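Local coordinates for BILBO1_N domain-containing protein (Trypanosoma brucei equiperdum, PDB 7A1I) that probably helps build the cytoskeletal collar of the trypanosome flagellar pocket, this chain being the ubiquitin-like N-terminal domain of a BILBO1 protein, at residues A57-V62 with F89-L94; C9-C14 with Q85-Q90. All coordinates share one frame; numbering follows the deposited sequence.

Contact 1 of 2, residues A57-V62 with F89-L94. With NA (sodium ion), chain E.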
ATOM      1  N   ALA A  57       9.777   5.231   2.043  1.00 38.87           N
ATOM      2  CA  ALA A  57       9.158   5.594   3.314  1.00 37.05           C
ATOM      3  C   ALA A  57       7.762   6.155   3.069  1.00 39.28           C
ATOM      4  O   ALA A  57       7.471   6.711   2.004  1.00 39.54           O
ATOM      5  CB  ALA A  57       9.997   6.613   4.089  1.00 37.63           C
ATOM      6  N   VAL A  58       6.899   6.011   4.071  1.00 38.65           N
ATOM      7  CA  VAL A  58       5.535   6.531   4.018  1.00 38.72           C
ATOM      8  C   VAL A  58       5.482   7.868   4.736  1.00 39.44           C
ATOM      9  O   VAL A  58       5.924   7.976   5.891  1.00 45.87           O
ATOM     10  CB  VAL A  58       4.539   5.539   4.645  1.00 40.49           C
ATOM     11  CG1 VAL A  58       3.124   6.124   4.649  1.00 41.26           C
ATOM     12  CG2 VAL A  58       4.565   4.231   3.895  1.00 42.98           C
ATOM     13  N   ASN A  59       4.942   8.899   4.069  1.00 36.33           N
ATOM     14  CA  ASN A  59       4.617  10.117   4.803  1.00 42.69           C
ATOM     15  C   ASN A  59       3.117  10.409   4.864  1.00 43.37           C
ATOM     16  O   ASN A  59       2.717  11.322   5.600  1.00 41.82           O
ATOM     17  CB  ASN A  59       5.413  11.337   4.271  1.00 45.45           C
ATOM     18  CG  ASN A  59       4.982  11.807   2.895  1.00 46.13           C
ATOM     19  OD1 ASN A  59       4.407  11.063   2.109  1.00 44.70           O
ATOM     20  ND2 ASN A  59       5.302  13.061   2.590  1.00 48.00           N
ATOM     21  N   SER A  60       2.283   9.621   4.178  1.00 45.63           N
ATOM     22  CA  SER A  60       0.825   9.722   4.273  1.00 47.65           C
ATOM     23  C   SER A  60       0.195   8.430   3.755  1.00 44.90           C
ATOM     24  O   SER A  60       0.746   7.783   2.870  1.00 43.84           O
ATOM     25  CB  SER A  60       0.307  10.923   3.465  1.00 52.51           C
ATOM     26  OG  SER A  60      -1.097  11.037   3.594  1.00 60.92           O
ATOM     27  N   ALA A  61      -0.939   8.021   4.339  1.00 38.48           N
ATOM     28  CA  ALA A  61      -1.627   6.802   3.904  1.00 37.22           C
ATOM     29  C   ALA A  61      -3.125   7.025   3.709  1.00 39.71           C
ATOM     30  O   ALA A  61      -3.749   7.749   4.489  1.00 44.33           O
ATOM     31  CB  ALA A  61      -1.402   5.660   4.906  1.00 38.99           C
ATOM     32  N   VAL A  62      -3.711   6.395   2.676  1.00 38.59           N
ATOM     33  CA  VAL A  62      -5.156   6.455   2.458  1.00 37.86           C
ATOM     34  C   VAL A  62      -5.693   5.054   2.200  1.00 39.35           C
ATOM     35  O   VAL A  62      -4.966   4.139   1.815  1.00 37.73           O
ATOM     36  CB  VAL A  62      -5.559   7.397   1.293  1.00 38.77           C
ATOM     37  CG1 VAL A  62      -5.326   8.847   1.671  1.00 39.83           C
ATOM     38  CG2 VAL A  62      -4.822   7.014  -0.005  1.00 35.20           C
ATOM     39  N   PHE A  89       1.538   7.274   0.204  1.00 35.18           N
ATOM     40  CA  PHE A  89       2.269   8.394  -0.364  1.00 36.85           C
ATOM     41  C   PHE A  89       3.686   8.411   0.189  1.00 36.87           C
ATOM     42  O   PHE A  89       3.940   7.968   1.315  1.00 34.41           O
ATOM     43  CB  PHE A  89       1.557   9.715  -0.059  1.00 40.18           C
ATOM     44  CG  PHE A  89       0.229   9.842  -0.726  1.00 43.73           C
ATOM     45  CD1 PHE A  89       0.150  10.039  -2.104  1.00 46.01           C
ATOM     46  CD2 PHE A  89      -0.950   9.755   0.012  1.00 44.52           C
ATOM     47  CE1 PHE A  89      -1.071  10.146  -2.737  1.00 53.19           C
ATOM     48  CE2 PHE A  89      -2.181   9.877  -0.615  1.00 48.03           C
ATOM     49  CZ  PHE A  89      -2.241  10.069  -2.002  1.00 48.24           C
ATOM     50  N   GLN A  90       4.622   8.908  -0.622  1.00 37.56           N
ATOM     51  CA  GLN A  90       6.017   9.011  -0.225  1.00 38.27           C
ATOM     52  C   GLN A  90       6.493  10.458  -0.255  1.00 40.70           C
ATOM     53  O   GLN A  90       5.956  11.283  -0.999  1.00 43.69           O
ATOM     54  CB  GLN A  90       6.923   8.185  -1.150  1.00 39.91           C
ATOM     55  CG  GLN A  90       6.568   6.722  -1.277  1.00 40.46           C
ATOM     56  CD  GLN A  90       7.336   6.074  -2.418  1.00 41.08           C
ATOM     57  OE1 GLN A  90       8.568   6.075  -2.418  1.00 38.50           O
ATOM     58  NE2 GLN A  90       6.617   5.537  -3.402  1.00 46.18           N
ATOM     59  N   PRO A  91       7.522  10.792   0.516  1.00 40.16           N
ATOM     60  CA  PRO A  91       8.182  12.089   0.335  1.00 45.45           C
ATOM     61  C   PRO A  91       9.055  12.077  -0.915  1.00 45.75           C
ATOM     62  O   PRO A  91       9.428  11.023  -1.427  1.00 41.42           O
ATOM     63  CB  PRO A  91       9.030  12.223   1.603  1.00 44.93           C
ATOM     64  CG  PRO A  91       9.368  10.802   1.958  1.00 44.07           C
ATOM     65  CD  PRO A  91       8.147   9.997   1.594  1.00 41.27           C
ATOM     66  N   ASP A  92       9.364  13.284  -1.408  1.00 45.32           N
ATOM     67  CA  ASP A  92      10.252  13.473  -2.569  1.00 45.90           C
ATOM     68  C   ASP A  92       9.763  12.705  -3.805  1.00 42.99           C
ATOM     69  O   ASP A  92      10.561  12.182  -4.587  1.00 46.46           O
ATOM     70  CB  ASP A  92      11.693  13.064  -2.226  1.00 43.56           C
ATOM     71  CG  ASP A  92      12.369  14.023  -1.253  1.00 48.09           C
ATOM     72  OD1 ASP A  92      12.451  15.228  -1.576  1.00 49.38           O
ATOM     73  OD2 ASP A  92      12.766  13.577  -0.139  1.00 45.14           O
ATOM     74  N   THR A  93       8.445  12.664  -4.013  1.00 41.49           N
ATOM     75  CA  THR A  93       7.862  11.813  -5.042  1.00 49.04           C
ATOM     76  C   THR A  93       6.781  12.571  -5.797  1.00 48.88           C
ATOM     77  O   THR A  93       5.874  13.140  -5.186  1.00 44.79           O
ATOM     78  CB  THR A  93       7.284  10.523  -4.409  1.00 47.09           C
ATOM     79  OG1 THR A  93       8.350   9.706  -3.913  1.00 42.05           O
ATOM     80  CG2 THR A  93       6.483   9.711  -5.423  1.00 46.38           C
ATOM     81  N   LEU A  94       6.900  12.608  -7.124  1.00 45.31           N
ATOM     82  CA  LEU A  94       5.827  13.071  -8.000  1.00 50.70           C
ATOM     83  C   LEU A  94       4.820  11.943  -8.156  1.00 49.36           C
ATOM     84  O   LEU A  94       5.151  10.880  -8.700  1.00 51.58           O
ATOM     85  CB  LEU A  94       6.366  13.508  -9.358  1.00 58.64           C
ATOM     86  CG  LEU A  94       5.333  14.097 -10.330  1.00 63.35           C
ATOM     87  CD1 LEU A  94       4.673  15.371  -9.801  1.00 53.95           C
ATOM     88  CD2 LEU A  94       5.987  14.361 -11.699  1.00 67.02           C
TER
HETATM   89 NA    NA E 201       3.802  13.279  -0.569  1.00 68.09          NA
HETATM   90  O   HOH W   1      10.105   6.951  -0.743  1.00 33.01           O
HETATM   91  O   HOH W   2       2.330  12.943   1.011  1.00 47.44           O
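Phe89 O is gripped twice, by one conventional hydrogen bond and one CA-H...O contact. The first comes from Asn59 N, 3.1 Å from Phe89 O, with a fairly straight N-H (155°) that approaches from above the carbonyl plane; Val58 CA supplies the second. Phe89 N answers by donating to Ser60 O at 2.8 Å, within the carbonyl plane. Ser60 pairs antiparallel with Phe89, but Phe89 O is bonded one residue earlier, so Asn59 and Ser60 both face Phe89 as in a classic beta bulge. With its CG beside the backbone N (chi1 -66°), the Phe89 ring lies along the other strand: CD2 meets Ser60 OG at 3.8 Å, and CE2 meets Val62 CG2 at 3.9 Å. A small serine fits beside the ring, while branched Val62 adds apolar contact farther along the same side. Past the pair, Pro91 CD rests 3.4 Å from Ala57 O; proline has no N-H to continue the pairing. Water 1 links Ala57 N to Gln90 OE1, whereas Gln90 NE2 turns to Asp13. Gln90 O binds a sodium ion at a long 3.0 Å, water 2 being closer. Backbone polarity thus holds this strand end and leaves the Gln90 carbonyl to a distant cation.

Contact 2 of 2, residues C9-C14 with Q85-Q90. With NA (sodium ion), chain E.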
ATOM      1  N   CYS A   9      -4.559  -5.165   0.460  1.00 38.89           N
ATOM      2  CA  CYS A   9      -3.633  -4.750  -0.583  1.00 36.45           C
ATOM      3  C   CYS A   9      -3.113  -3.353  -0.284  1.00 36.06           C
ATOM      4  O   CYS A   9      -3.836  -2.507   0.258  1.00 37.73           O
ATOM      5  CB  CYS A   9      -4.275  -4.761  -1.967  1.00 37.44           C
ATOM      6  SG  CYS A   9      -4.751  -6.377  -2.559  1.00 47.19           S
ATOM      7  N   VAL A  10      -1.848  -3.133  -0.626  1.00 32.57           N
ATOM      8  CA  VAL A  10      -1.128  -1.898  -0.349  1.00 32.88           C
ATOM      9  C   VAL A  10      -0.395  -1.512  -1.621  1.00 33.25           C
ATOM     10  O   VAL A  10       0.353  -2.330  -2.171  1.00 35.12           O
ATOM     11  CB  VAL A  10      -0.135  -2.057   0.802  1.00 31.89           C
ATOM     12  CG1 VAL A  10       0.531  -0.733   1.095  1.00 35.27           C
ATOM     13  CG2 VAL A  10      -0.881  -2.586   2.063  1.00 34.06           C
ATOM     14  N   ALA A  11      -0.643  -0.301  -2.123  1.00 30.95           N
ATOM     15  CA  ALA A  11      -0.010   0.117  -3.379  1.00 33.36           C
ATOM     16  C   ALA A  11       0.764   1.407  -3.142  1.00 33.00           C
ATOM     17  O   ALA A  11       0.575   2.088  -2.125  1.00 32.77           O
ATOM     18  CB  ALA A  11      -1.039   0.296  -4.507  1.00 33.29           C
ATOM     19  N   THR A  12       1.703   1.681  -4.047  1.00 32.87           N
ATOM     20  CA  THR A  12       2.526   2.889  -3.976  1.00 34.13           C
ATOM     21  C   THR A  12       3.146   3.130  -5.350  1.00 35.77           C
ATOM     22  O   THR A  12       3.062   2.287  -6.240  1.00 35.87           O
ATOM     23  CB  THR A  12       3.602   2.780  -2.875  1.00 34.10           C
ATOM     24  OG1 THR A  12       4.128   4.082  -2.542  1.00 35.58           O
ATOM     25  CG2 THR A  12       4.734   1.843  -3.268  1.00 34.58           C
ATOM     26  N   ASP A  13       3.783   4.287  -5.504  1.00 37.46           N
ATOM     27  CA  ASP A  13       4.401   4.678  -6.765  1.00 39.57           C
ATOM     28  C   ASP A  13       5.865   4.254  -6.820  1.00 40.54           C
ATOM     29  O   ASP A  13       6.624   4.465  -5.874  1.00 40.73           O
ATOM     30  CB  ASP A  13       4.288   6.192  -6.949  1.00 41.56           C
ATOM     31  CG  ASP A  13       4.803   6.667  -8.301  1.00 46.71           C
ATOM     32  OD1 ASP A  13       3.982   6.797  -9.236  1.00 47.82           O
ATOM     33  OD2 ASP A  13       6.023   6.935  -8.421  1.00 46.49           O
ATOM     34  N   CYS A  14       6.271   3.679  -7.946  1.00 41.79           N
ATOM     35  CA  CYS A  14       7.658   3.287  -8.185  1.00 43.46           C
ATOM     36  C   CYS A  14       8.040   3.812  -9.566  1.00 49.61           C
ATOM     37  O   CYS A  14       7.641   3.248 -10.596  1.00 49.82           O
ATOM     38  CB  CYS A  14       7.838   1.780  -8.070  1.00 42.48           C
ATOM     39  SG  CYS A  14       9.560   1.260  -8.224  1.00 53.93           S
ATOM     40  N   GLN A  85      -8.067  -1.759  -0.046  1.00 38.41           N
ATOM     41  CA  GLN A  85      -6.961  -1.275  -0.864  1.00 36.58           C
ATOM     42  C   GLN A  85      -6.392  -0.037  -0.181  1.00 34.65           C
ATOM     43  O   GLN A  85      -7.099   0.965  -0.000  1.00 35.07           O
ATOM     44  CB  GLN A  85      -7.395  -0.942  -2.299  1.00 37.60           C
ATOM     45  CG  GLN A  85      -6.258  -0.398  -3.150  1.00 36.13           C
ATOM     46  CD  GLN A  85      -5.225  -1.484  -3.532  1.00 35.71           C
ATOM     47  OE1 GLN A  85      -5.567  -2.484  -4.164  1.00 37.29           O
ATOM     48  NE2 GLN A  85      -3.980  -1.293  -3.119  1.00 33.81           N
ATOM     49  N   VAL A  86      -5.137  -0.118   0.197  1.00 36.18           N
ATOM     50  CA  VAL A  86      -4.401   0.989   0.787  1.00 33.56           C
ATOM     51  C   VAL A  86      -3.476   1.594  -0.254  1.00 31.82           C
ATOM     52  O   VAL A  86      -2.961   0.890  -1.143  1.00 34.30           O
ATOM     53  CB  VAL A  86      -3.616   0.495   2.019  1.00 32.32           C
ATOM     54  CG1 VAL A  86      -2.655   1.567   2.526  1.00 31.12           C
ATOM     55  CG2 VAL A  86      -4.614   0.137   3.135  1.00 37.46           C
ATOM     56  N   TYR A  87      -3.264   2.910  -0.154  1.00 36.78           N
ATOM     57  CA  TYR A  87      -2.277   3.604  -0.972  1.00 35.33           C
ATOM     58  C   TYR A  87      -1.362   4.408  -0.063  1.00 34.10           C
ATOM     59  O   TYR A  87      -1.840   5.166   0.789  1.00 36.15           O
ATOM     60  CB  TYR A  87      -2.927   4.538  -2.011  1.00 36.74           C
ATOM     61  CG  TYR A  87      -1.944   5.038  -3.044  1.00 39.54           C
ATOM     62  CD1 TYR A  87      -1.366   6.309  -2.943  1.00 41.14           C
ATOM     63  CD2 TYR A  87      -1.601   4.246  -4.138  1.00 41.65           C
ATOM     64  CE1 TYR A  87      -0.461   6.763  -3.910  1.00 38.90           C
ATOM     65  CE2 TYR A  87      -0.691   4.688  -5.098  1.00 41.72           C
ATOM     66  CZ  TYR A  87      -0.123   5.931  -4.978  1.00 41.35           C
ATOM     67  OH  TYR A  87       0.760   6.368  -5.946  1.00 42.29           O
ATOM     68  N   LEU A  88      -0.052   4.269  -0.278  1.00 35.24           N
ATOM     69  CA  LEU A  88       0.972   4.940   0.514  1.00 33.98           C
ATOM     70  C   LEU A  88       1.616   6.049  -0.306  1.00 35.83           C
ATOM     71  O   LEU A  88       2.118   5.801  -1.415  1.00 38.54           O
ATOM     72  CB  LEU A  88       2.036   3.951   0.996  1.00 33.20           C
ATOM     73  CG  LEU A  88       1.473   2.777   1.798  1.00 36.28           C
ATOM     74  CD1 LEU A  88       2.588   1.822   2.245  1.00 34.92           C
ATOM     75  CD2 LEU A  88       0.653   3.275   3.001  1.00 34.97           C
ATOM     76  N   PHE A  89       1.538   7.274   0.204  1.00 35.18           N
ATOM     77  CA  PHE A  89       2.269   8.394  -0.364  1.00 36.85           C
ATOM     78  C   PHE A  89       3.686   8.411   0.189  1.00 36.87           C
ATOM     79  O   PHE A  89       3.940   7.968   1.315  1.00 34.41           O
ATOM     80  CB  PHE A  89       1.557   9.715  -0.059  1.00 40.18           C
ATOM     81  CG  PHE A  89       0.229   9.842  -0.726  1.00 43.73           C
ATOM     82  CD1 PHE A  89       0.150  10.039  -2.104  1.00 46.01           C
ATOM     83  CD2 PHE A  89      -0.950   9.755   0.012  1.00 44.52           C
ATOM     84  CE1 PHE A  89      -1.071  10.146  -2.737  1.00 53.19           C
ATOM     85  CE2 PHE A  89      -2.181   9.877  -0.615  1.00 48.03           C
ATOM     86  CZ  PHE A  89      -2.241  10.069  -2.002  1.00 48.24           C
ATOM     87  N   GLN A  90       4.622   8.908  -0.622  1.00 37.56           N
ATOM     88  CA  GLN A  90       6.017   9.011  -0.225  1.00 38.27           C
ATOM     89  C   GLN A  90       6.493  10.458  -0.255  1.00 40.70           C
ATOM     90  O   GLN A  90       5.956  11.283  -0.999  1.00 43.69           O
ATOM     91  CB  GLN A  90       6.923   8.185  -1.150  1.00 39.91           C
ATOM     92  CG  GLN A  90       6.568   6.722  -1.277  1.00 40.46           C
ATOM     93  CD  GLN A  90       7.336   6.074  -2.418  1.00 41.08           C
ATOM     94  OE1 GLN A  90       8.568   6.075  -2.418  1.00 38.50           O
ATOM     95  NE2 GLN A  90       6.617   5.537  -3.402  1.00 46.18           N
TER
HETATM   96 NA    NA E 201       3.802  13.279  -0.569  1.00 68.09          NA
HETATM   97  O   HOH W   3       3.471   6.685  -3.798  1.00 28.02           O
HETATM   98  O   HOH W   2       2.330  12.943   1.011  1.00 47.44           O
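The parallel pairing of the first and last long strands, 6-14 and 84-89, is the central element of a ubiquitin-like beta-grasp sheet. The main chains interlock as Val86 N donates to Cys9 O at 2.7 Å, Ala11 N to Val86 O at 2.8 Å and Leu88 N to Ala11 O at 2.9 Å, the last nearly along the C=O axis. Val86 O has a second donor, Gln85 NE2, because the Gln85 chain bends back at chi2 (72°); this nitrogen also bonds Asn20. On the face of Val10 and Val86 these valines lie side by side, pointing the same way, and Val10 CG1 presses to 3.5 Å from Leu88 CD1, a tight pair. On the other face the small Ala11 accommodates the Tyr87 ring, whose CD2 lies 4.0 Å from Ala11 CB; Tyr87 OH reaches Lys18 and Asp95, and the ring makes a T-shaped stack with Phe89. Thr12, its OG1 anti to the backbone N (chi1 -163°), donates to Leu88 O at 2.9 Å and accepts a weak bond from Gln90 NE2. The same NE2 donates its stronger hydrogen bond to Asp13 O at 2.7 Å, on a carbonyl lone pair and in the plane of the Gln90 amide, so its extended side chain carries the bonding on after strand 84-89 has ended, while 6-14 continues. Helix 32-50 packs on Val10, Thr12 and Leu88, while strands 17-25 and 60-65 flank the pair on either side.

From the N terminus, the chain lays down 9-14, turns back through strand 17-25, runs along helix 32-50 and reaches 57-62 before returning at 85-94. Contact 2 closes the long loop, with 70 residues between its segments; contact 1 closes a shorter one of 26, which begins within the long loop and finishes on the same stretch, so the two share Phe89 and Gln90. Strand 84-89 is therefore gripped on both edges, parallel to strand 6-14 and antiparallel to strand 60-65. Val62 O, 2.9 Å from Tyr87 N in a probable hydrogen bond, and Val58, packed on Leu88, join the contacts directly.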